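Local coordinates for MDM10 isoform 1 (Saccharomyces cerevisiae, PDB 7BTX), which forms part of the complex tethering the endoplasmic reticulum to mitochondria and takes part in late assembly of the TOM translocase of the mitochondrial outer membrane, at residues 23-28 against 207-212; 163-168 against 186-191; 234-239 against 247-252. All coordinates share one frame; numbering follows the deposited sequence.

From the N terminus, the chain leaves helix 5-16 and runs through the loop holding 23-28, which meets strand 209-211 in contact 1. The span this closes, 178 residues, includes much of a nine-stranded sheet. Contact 2 falls within that span as a local one, pairing strands 165-174 and 179-189 of a hairpin; its nearest atoms stay about 6 Å from contact 1. Contact 3 opens only after contact 1 has closed and pairs strands 230-240 and 245-258, a later hairpin. Strand 209-211 is the sheet neighbour of 230-240. Tyr24 of contact 1 packs on Glu236 and reaches Ser249 and Thr251 of contact 3, so the N-terminal loop is tied to three successive strands.

Contact 1: 23-28 against 207-212; sequences SYEDIT and GYRVLH
Tyr24 and Leu211 are the residues whose alpha carbons come closest, 6.0 Å apart, and no hydrogen bond crosses between the loop 23-28 and strand 209-211. The loop bends sharply at Tyr24, the centre of an inverse gamma turn, and side chains make most of the contact. Arg209, extended from CG to NE, reaches the turn with its CD, 3.8 Å from Tyr24 CB and 3.6 Å from Tyr24 O. Leu211 CD1 approaches the ring of Tyr24 at its edge, near the ring plane, 4.1 Å from Tyr24 CD1. The same methyl of Leu211 meets Ile27 CD1 at 3.9 Å, the two chains running counter to one another as they pass. Because this loop packs on the side of the strand that carries Arg209 and Leu211, the geometry is consistent with an N-terminal segment lying within the lumen of a mitochondrial outer-membrane beta barrel. Glu25 CB sits over one face of the Arg209 guanidinium, and Glu25 OE1 remains 4.4 Å from Arg209 NH2, well out of the guanidinium plane, so the pair is an electrostatic neighbour without a salt bridge; the carboxylate and guanidinium planes are 33° apart. Arg209 NH2 instead forms its salt bridge with Glu196, and the phenol oxygen of Tyr24 hydrogen-bonds to strand 245-258 at Ser249 and Thr251.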
loop_
_atom_site.group_PDB
_atom_site.type_symbol
_atom_site.label_atom_id
_atom_site.label_comp_id
_atom_site.label_asym_id
_atom_site.label_seq_id
_atom_site.Cartn_x
_atom_site.Cartn_y
_atom_site.Cartn_z
ATOM N N SER D 23 11.255 -18.046 38.736
ATOM C CA SER D 23 11.593 -18.486 37.390
ATOM C C SER D 23 12.836 -17.756 36.904
ATOM O O SER D 23 13.083 -16.613 37.296
ATOM C CB SER D 23 10.424 -18.237 36.446
ATOM O OG SER D 23 10.693 -18.754 35.156
ATOM N N TYR D 24 13.616 -18.408 36.043
ATOM C CA TYR D 24 14.779 -17.766 35.444
ATOM C C TYR D 24 14.386 -17.066 34.146
ATOM O O TYR D 24 15.017 -17.255 33.104
ATOM C CB TYR D 24 15.885 -18.798 35.196
ATOM C CG TYR D 24 17.260 -18.211 34.978
ATOM C CD1 TYR D 24 17.936 -17.584 36.008
ATOM C CD2 TYR D 24 17.885 -18.295 33.738
ATOM C CE1 TYR D 24 19.187 -17.046 35.808
ATOM C CE2 TYR D 24 19.131 -17.756 33.529
ATOM C CZ TYR D 24 19.779 -17.136 34.565
ATOM O OH TYR D 24 21.026 -16.602 34.357
ATOM N N GLU D 25 13.320 -16.276 34.189
ATOM C CA GLU D 25 13.034 -15.331 33.122
ATOM C C GLU D 25 12.494 -14.071 33.771
ATOM O O GLU D 25 12.275 -13.053 33.106
ATOM C CB GLU D 25 12.046 -15.916 32.116
ATOM C CG GLU D 25 10.790 -16.478 32.742
ATOM C CD GLU D 25 9.724 -16.800 31.723
ATOM O OE1 GLU D 25 9.943 -16.529 30.525
ATOM O OE2 GLU D 25 8.665 -17.327 32.119
ATOM N N ASP D 26 12.291 -14.142 35.085
ATOM C CA ASP D 26 11.848 -13.013 35.886
ATOM C C ASP D 26 12.894 -12.664 36.928
ATOM O O ASP D 26 12.576 -12.059 37.955
ATOM C CB ASP D 26 10.514 -13.307 36.565
ATOM C CG ASP D 26 9.376 -13.449 35.579
ATOM O OD1 ASP D 26 8.908 -14.587 35.373
ATOM O OD2 ASP D 26 8.940 -12.425 35.017
ATOM N N ILE D 27 14.143 -13.052 36.685
ATOM C CA ILE D 27 15.231 -12.771 37.610
ATOM C C ILE D 27 15.735 -11.359 37.336
ATOM O O ILE D 27 15.986 -10.588 38.266
ATOM C CB ILE D 27 16.331 -13.854 37.519
ATOM C CG1 ILE D 27 17.508 -13.537 38.429
ATOM C CG2 ILE D 27 16.760 -14.142 36.077
ATOM C CD1 ILE D 27 18.249 -14.760 38.873
ATOM N N THR D 28 15.859 -11.000 36.062
ATOM C CA THR D 28 15.990 -9.608 35.651
ATOM C C THR D 28 14.643 -9.203 35.085
ATOM O O THR D 28 14.440 -9.230 33.873
ATOM C CB THR D 28 17.081 -9.437 34.601
ATOM O OG1 THR D 28 16.842 -10.343 33.517
ATOM C CG2 THR D 28 18.442 -9.729 35.191
ATOM N N GLY D 207 17.109 -27.212 26.193
ATOM C CA GLY D 207 17.607 -26.265 27.166
ATOM C C GLY D 207 17.273 -26.680 28.578
ATOM O O GLY D 207 16.632 -27.704 28.815
ATOM N N TYR D 208 17.718 -25.855 29.517
ATOM C CA TYR D 208 17.563 -26.141 30.931
ATOM C C TYR D 208 17.710 -24.837 31.693
ATOM O O TYR D 208 18.535 -24.005 31.333
ATOM C CB TYR D 208 18.598 -27.166 31.409
ATOM C CG TYR D 208 18.528 -27.484 32.880
ATOM C CD1 TYR D 208 17.450 -28.164 33.406
ATOM C CD2 TYR D 208 19.544 -27.107 33.740
ATOM C CE1 TYR D 208 17.378 -28.456 34.748
ATOM C CE2 TYR D 208 19.480 -27.395 35.086
ATOM C CZ TYR D 208 18.393 -28.071 35.580
ATOM O OH TYR D 208 18.313 -28.368 36.914
ATOM N N ARG D 209 16.894 -24.655 32.724
ATOM C CA ARG D 209 17.013 -23.511 33.611
ATOM C C ARG D 209 16.927 -24.016 35.035
ATOM O O ARG D 209 16.353 -25.074 35.288
ATOM C CB ARG D 209 15.913 -22.467 33.404
ATOM C CG ARG D 209 15.901 -21.748 32.082
ATOM C CD ARG D 209 14.809 -20.698 32.121
ATOM N NE ARG D 209 14.283 -20.373 30.802
ATOM C CZ ARG D 209 13.003 -20.113 30.561
ATOM N NH1 ARG D 209 12.602 -19.825 29.333
ATOM N NH2 ARG D 209 12.126 -20.150 31.549
ATOM N N VAL D 210 17.485 -23.249 35.961
ATOM C CA VAL D 210 17.389 -23.556 37.382
ATOM C C VAL D 210 17.565 -22.246 38.129
ATOM O O VAL D 210 18.262 -21.346 37.657
ATOM C CB VAL D 210 18.415 -24.635 37.801
ATOM C CG1 VAL D 210 19.845 -24.172 37.594
ATOM C CG2 VAL D 210 18.187 -25.110 39.233
ATOM N N LEU D 211 16.872 -22.087 39.247
ATOM C CA LEU D 211 17.009 -20.911 40.090
ATOM C C LEU D 211 16.946 -21.366 41.537
ATOM O O LEU D 211 15.857 -21.554 42.085
ATOM C CB LEU D 211 15.925 -19.884 39.770
ATOM C CG LEU D 211 16.006 -18.484 40.382
ATOM C CD1 LEU D 211 15.538 -17.476 39.374
ATOM C CD2 LEU D 211 15.139 -18.363 41.617
ATOM N N HIS D 212 18.109 -21.551 42.147
ATOM C CA HIS D 212 18.202 -22.100 43.493
ATOM C C HIS D 212 18.135 -20.950 44.487
ATOM O O HIS D 212 19.105 -20.227 44.696
ATOM C CB HIS D 212 19.477 -22.913 43.663
ATOM C CG HIS D 212 19.490 -23.751 44.900
ATOM N ND1 HIS D 212 19.443 -25.127 44.864
ATOM C CD2 HIS D 212 19.547 -23.412 46.208
ATOM C CE1 HIS D 212 19.467 -25.598 46.097
ATOM N NE2 HIS D 212 19.531 -24.577 46.932
#

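Contact 2: 163-168 against 186-191; sequences PQTQFM and FQRDSH
Gln166 and Gln187 form a hydrogen-bonded pair in the antiparallel hairpin of strands 165-174 and 179-189, at the end remote from its turn, in the nine-stranded sheet of this barrel-family protein. The strand axes approach to 4.8 Å with their directions 161° apart. Two backbone bonds define the register: Gln166 N to Gln187 O, 3.0 Å, and Gln187 N to Gln166 O, 3.1 Å. Beyond this pair the Arg188 CG methylene comes within 3.3 Å of Gln164 O before its guanidinium leads off. On the face bearing Phe186, the far end of its ring meets Thr165, Phe186 CZ to Thr165 CG2 3.6 Å; Trp197 of strand 194-199 also touches Phe186. Gln166 and Gln187 are buried on the other face, with Met168 beside them. Their side chains run abreast in one direction, with the carboxamide planes turned 70° apart; Gln187 CG sits between its backbone N and carbonyl carbon (chi1 39°), which brings it near Gln166 CB. Gln166 OE1 and Gln187 NE2 stand 3.0 Å apart, and Met168 SD is 3.8 Å from that nitrogen. Tyr13 OH of helix 5-16 hydrogen-bonds to Gln187 NE2 and more weakly to Gln166 OE1, consistent with the two carboxamides offering the tyrosine hydroxyl a buried polar site, next to the Met168 contacts with Leu9 and Tyr13.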
loop_
_atom_site.group_PDB
_atom_site.type_symbol
_atom_site.label_atom_id
_atom_site.label_comp_id
_atom_site.label_asym_id
_atom_site.label_seq_id
_atom_site.Cartn_x
_atom_site.Cartn_y
_atom_site.Cartn_z
ATOM N N PRO D 163 1.130 -30.837 41.822
ATOM C CA PRO D 163 1.321 -29.564 42.541
ATOM C C PRO D 163 2.729 -28.980 42.481
ATOM O O PRO D 163 2.920 -27.860 42.968
ATOM C CB PRO D 163 0.969 -29.950 43.984
ATOM C CG PRO D 163 1.132 -31.411 44.043
ATOM C CD PRO D 163 0.618 -31.870 42.736
ATOM N N GLN D 164 3.701 -29.690 41.913
ATOM C CA GLN D 164 5.049 -29.171 41.762
ATOM C C GLN D 164 5.593 -29.516 40.385
ATOM O O GLN D 164 6.777 -29.825 40.245
ATOM C CB GLN D 164 5.956 -29.739 42.852
ATOM C CG GLN D 164 5.781 -29.086 44.212
ATOM C CD GLN D 164 6.587 -29.771 45.287
ATOM O OE1 GLN D 164 7.353 -30.691 45.011
ATOM N NE2 GLN D 164 6.417 -29.326 46.525
ATOM N N THR D 165 4.735 -29.485 39.370
ATOM C CA THR D 165 5.073 -29.889 38.010
ATOM C C THR D 165 4.077 -29.242 37.059
ATOM O O THR D 165 2.881 -29.192 37.348
ATOM C CB THR D 165 5.057 -31.423 37.878
ATOM O OG1 THR D 165 6.110 -31.993 38.661
ATOM C CG2 THR D 165 5.192 -31.892 36.459
ATOM N N GLN D 166 4.579 -28.728 35.938
ATOM C CA GLN D 166 3.720 -28.127 34.933
ATOM C C GLN D 166 4.276 -28.438 33.557
ATOM O O GLN D 166 5.484 -28.594 33.387
ATOM C CB GLN D 166 3.617 -26.619 35.131
ATOM C CG GLN D 166 2.311 -26.036 34.700
ATOM C CD GLN D 166 2.295 -24.546 34.832
ATOM O OE1 GLN D 166 3.030 -23.851 34.141
ATOM N NE2 GLN D 166 1.460 -24.039 35.724
ATOM N N PHE D 167 3.386 -28.531 32.579
ATOM C CA PHE D 167 3.764 -28.736 31.191
ATOM C C PHE D 167 3.202 -27.591 30.369
ATOM O O PHE D 167 2.138 -27.061 30.687
ATOM C CB PHE D 167 3.250 -30.074 30.661
ATOM C CG PHE D 167 3.580 -30.324 29.220
ATOM C CD1 PHE D 167 4.881 -30.586 28.831
ATOM C CD2 PHE D 167 2.592 -30.284 28.252
ATOM C CE1 PHE D 167 5.190 -30.808 27.505
ATOM C CE2 PHE D 167 2.893 -30.505 26.925
ATOM C CZ PHE D 167 4.195 -30.768 26.553
ATOM N N MET D 168 3.917 -27.204 29.317
ATOM C CA MET D 168 3.499 -26.080 28.500
ATOM C C MET D 168 3.875 -26.318 27.052
ATOM O O MET D 168 4.972 -26.787 26.764
ATOM C CB MET D 168 4.145 -24.786 28.970
ATOM C CG MET D 168 3.388 -24.043 30.031
ATOM S SD MET D 168 4.052 -22.389 30.187
ATOM C CE MET D 168 4.172 -21.932 28.466
ATOM N N PHE D 186 8.686 -28.164 30.134
ATOM C CA PHE D 186 8.462 -28.916 31.354
ATOM C C PHE D 186 9.161 -28.193 32.491
ATOM O O PHE D 186 10.286 -27.725 32.332
ATOM C CB PHE D 186 8.996 -30.337 31.215
ATOM C CG PHE D 186 8.643 -31.223 32.357
ATOM C CD1 PHE D 186 7.387 -31.788 32.443
ATOM C CD2 PHE D 186 9.567 -31.494 33.350
ATOM C CE1 PHE D 186 7.062 -32.603 33.491
ATOM C CE2 PHE D 186 9.244 -32.307 34.406
ATOM C CZ PHE D 186 7.994 -32.863 34.474
ATOM N N GLN D 187 8.495 -28.089 33.636
ATOM C CA GLN D 187 9.057 -27.308 34.734
ATOM C C GLN D 187 8.619 -27.873 36.074
ATOM O O GLN D 187 7.424 -27.955 36.358
ATOM C CB GLN D 187 8.662 -25.838 34.601
ATOM C CG GLN D 187 7.247 -25.603 34.135
ATOM C CD GLN D 187 7.004 -24.177 33.715
ATOM O OE1 GLN D 187 7.860 -23.316 33.888
ATOM N NE2 GLN D 187 5.837 -23.921 33.143
ATOM N N ARG D 188 9.594 -28.252 36.902
ATOM C CA ARG D 188 9.326 -28.826 38.218
ATOM C C ARG D 188 9.647 -27.784 39.284
ATOM O O ARG D 188 10.799 -27.488 39.580
ATOM C CB ARG D 188 10.132 -30.101 38.426
ATOM C CG ARG D 188 9.973 -30.690 39.822
ATOM C CD ARG D 188 10.308 -32.169 39.867
ATOM N NE ARG D 188 11.721 -32.405 40.138
ATOM C CZ ARG D 188 12.531 -33.085 39.337
ATOM N NH1 ARG D 188 12.065 -33.604 38.208
ATOM N NH2 ARG D 188 13.805 -33.254 39.665
ATOM N N ASP D 189 8.596 -27.232 39.874
ATOM C CA ASP D 189 8.766 -26.271 40.950
ATOM C C ASP D 189 9.094 -26.981 42.253
ATOM O O ASP D 189 8.807 -28.165 42.426
ATOM C CB ASP D 189 7.498 -25.442 41.130
ATOM C CG ASP D 189 7.736 -24.161 41.896
ATOM O OD1 ASP D 189 8.910 -23.774 42.040
ATOM O OD2 ASP D 189 6.754 -23.548 42.364
ATOM N N SER D 190 9.727 -26.249 43.160
ATOM C CA SER D 190 9.874 -26.633 44.554
ATOM C C SER D 190 9.787 -25.349 45.363
ATOM O O SER D 190 9.341 -24.324 44.840
ATOM C CB SER D 190 11.189 -27.367 44.797
ATOM O OG SER D 190 11.498 -27.396 46.177
ATOM N N HIS D 191 10.182 -25.373 46.629
ATOM C CA HIS D 191 10.295 -24.115 47.352
ATOM C C HIS D 191 11.738 -23.663 47.526
ATOM O O HIS D 191 11.978 -22.642 48.181
ATOM C CB HIS D 191 9.587 -24.218 48.706
ATOM C CG HIS D 191 8.114 -24.465 48.588
ATOM N ND1 HIS D 191 7.532 -25.677 48.895
ATOM C CD2 HIS D 191 7.107 -23.661 48.173
ATOM C CE1 HIS D 191 6.229 -25.604 48.684
ATOM N NE2 HIS D 191 5.946 -24.391 48.245
#

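Contact 3: 234-239 against 247-252; sequences GAEFWL and GCSTTL
Gly247 N donates to Trp238 O at 2.8 Å, the N-H pointing nearly straight at the oxygen (163°), and a second bond runs from Trp238 N to Gly247 O. The register is set at the other end of the pairing, where Gly234 N reaches Thr251 O at 2.9 Å and 169°, and Thr251 N answers to Gly234 O. Midway, Glu236 and Ser249 are joined by a weak bond, Ser249 N to Glu236 O at 3.4 Å. A CA-H...O contact supplements it, Cys248 CA lying 3.3 Å from the same Glu236 O. With the strand axes 4.6 Å apart and almost exactly antiparallel, this is a beta hairpin of strands 230-240 and 245-258, adjoining strands of the wall in a family of outer-membrane beta barrels. The two faces differ in chemistry. On the one carrying Ala235, Phe237, Cys248 and Thr250, the thiol of Cys248 approaches the Phe237 ring obliquely, Cys248 SG to Phe237 CE1 3.7 Å, a sulfur-aromatic contact. On the other, Glu236 CG takes the position between its own backbone N and carbonyl carbon (chi1 79°), and the extended chain then runs past Ser249, Glu236 OE2 to Ser249 CB 3.6 Å. Glu236 CD also lies in the plane of the Trp238 indole, at its edge. A chain of another protein in the assembly packs here, with a basic side chain on Glu236 and its backbone on Trp238. Ser249 OG, besides its bond to the Tyr24 phenol, is hydrogen-bonded to Trp271 O. The hydroxyls of this face thus bind the N-terminal loop through one phenol, and the neighbouring carboxylate probably adds a negative potential that suits the basic group of the partner protein.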
loop_
_atom_site.group_PDB
_atom_site.type_symbol
_atom_site.label_atom_id
_atom_site.label_comp_id
_atom_site.label_asym_id
_atom_site.label_seq_id
_atom_site.Cartn_x
_atom_site.Cartn_y
_atom_site.Cartn_z
ATOM N N GLY D 234 20.931 -18.374 39.765
ATOM C CA GLY D 234 20.362 -19.077 38.638
ATOM C C GLY D 234 21.350 -19.422 37.550
ATOM O O GLY D 234 22.465 -18.901 37.531
ATOM N N ALA D 235 20.956 -20.307 36.645
ATOM C CA ALA D 235 21.773 -20.656 35.496
ATOM C C ALA D 235 20.867 -21.078 34.344
ATOM O O ALA D 235 19.686 -21.364 34.532
ATOM C CB ALA D 235 22.762 -21.753 35.869
ATOM N N GLU D 236 21.410 -21.124 33.133
ATOM C CA GLU D 236 20.670 -21.645 31.994
ATOM C C GLU D 236 21.663 -22.254 31.021
ATOM O O GLU D 236 22.829 -21.864 31.006
ATOM C CB GLU D 236 19.820 -20.566 31.319
ATOM C CG GLU D 236 20.565 -19.644 30.398
ATOM C CD GLU D 236 19.732 -18.465 29.956
ATOM O OE1 GLU D 236 18.586 -18.332 30.431
ATOM O OE2 GLU D 236 20.221 -17.672 29.125
ATOM N N PHE D 237 21.220 -23.254 30.259
ATOM C CA PHE D 237 22.118 -24.048 29.416
ATOM C C PHE D 237 21.384 -24.432 28.137
ATOM O O PHE D 237 20.639 -25.411 28.123
ATOM C CB PHE D 237 22.607 -25.296 30.146
ATOM C CG PHE D 237 23.314 -25.018 31.439
ATOM C CD1 PHE D 237 24.644 -24.641 31.449
ATOM C CD2 PHE D 237 22.641 -25.121 32.642
ATOM C CE1 PHE D 237 25.291 -24.377 32.637
ATOM C CE2 PHE D 237 23.281 -24.859 33.833
ATOM C CZ PHE D 237 24.607 -24.487 33.831
ATOM N N TRP D 238 21.614 -23.689 27.063
ATOM C CA TRP D 238 20.973 -23.978 25.792
ATOM C C TRP D 238 21.942 -24.697 24.864
ATOM O O TRP D 238 23.157 -24.528 24.955
ATOM C CB TRP D 238 20.474 -22.688 25.149
ATOM C CG TRP D 238 19.625 -21.909 26.060
ATOM C CD1 TRP D 238 20.010 -20.876 26.845
ATOM C CD2 TRP D 238 18.236 -22.110 26.306
ATOM N NE1 TRP D 238 18.944 -20.410 27.562
ATOM C CE2 TRP D 238 17.841 -21.157 27.252
ATOM C CE3 TRP D 238 17.284 -23.001 25.810
ATOM C CZ2 TRP D 238 16.540 -21.068 27.716
ATOM C CZ3 TRP D 238 16.004 -22.925 26.281
ATOM C CH2 TRP D 238 15.638 -21.957 27.217
ATOM N N LEU D 239 21.402 -25.505 23.949
ATOM C CA LEU D 239 22.224 -26.151 22.932
ATOM C C LEU D 239 21.378 -26.500 21.716
ATOM O O LEU D 239 20.620 -27.471 21.744
ATOM C CB LEU D 239 22.898 -27.406 23.504
ATOM C CG LEU D 239 24.135 -27.987 22.811
ATOM C CD1 LEU D 239 25.031 -28.615 23.856
ATOM C CD2 LEU D 239 23.802 -29.013 21.747
ATOM N N GLY D 247 24.695 -22.215 24.587
ATOM C CA GLY D 247 24.583 -20.992 25.344
ATOM C C GLY D 247 24.649 -21.256 26.834
ATOM O O GLY D 247 24.480 -22.380 27.308
ATOM N N CYS D 248 24.899 -20.188 27.581
ATOM C CA CYS D 248 24.934 -20.280 29.032
ATOM C C CYS D 248 24.679 -18.914 29.641
ATOM O O CYS D 248 24.747 -17.899 28.944
ATOM C CB CYS D 248 26.275 -20.829 29.519
ATOM S SG CYS D 248 26.341 -21.140 31.293
ATOM N N SER D 249 24.385 -18.888 30.932
ATOM C CA SER D 249 24.229 -17.657 31.696
ATOM C C SER D 249 24.355 -18.028 33.164
ATOM O O SER D 249 24.361 -19.207 33.525
ATOM C CB SER D 249 22.898 -16.966 31.417
ATOM O OG SER D 249 22.765 -15.802 32.204
ATOM N N THR D 250 24.476 -17.007 34.007
ATOM C CA THR D 250 24.530 -17.166 35.454
ATOM C C THR D 250 24.130 -15.844 36.085
ATOM O O THR D 250 24.724 -14.811 35.774
ATOM C CB THR D 250 25.929 -17.570 35.931
ATOM O OG1 THR D 250 26.294 -18.842 35.382
ATOM C CG2 THR D 250 25.966 -17.663 37.441
ATOM N N THR D 251 23.132 -15.847 36.952
ATOM C CA THR D 251 22.617 -14.610 37.505
ATOM C C THR D 251 22.512 -14.747 39.024
ATOM O O THR D 251 22.352 -15.845 39.554
ATOM C CB THR D 251 21.289 -14.279 36.823
ATOM O OG1 THR D 251 21.399 -14.537 35.420
ATOM C CG2 THR D 251 20.934 -12.823 36.990
ATOM N N LEU D 252 22.634 -13.630 39.737
ATOM C CA LEU D 252 22.820 -13.652 41.183
ATOM C C LEU D 252 21.974 -12.600 41.899
ATOM O O LEU D 252 22.530 -11.755 42.606
ATOM C CB LEU D 252 24.309 -13.477 41.503
ATOM C CG LEU D 252 24.913 -13.895 42.847
ATOM C CD1 LEU D 252 24.361 -15.217 43.295
ATOM C CD2 LEU D 252 26.421 -13.955 42.744
#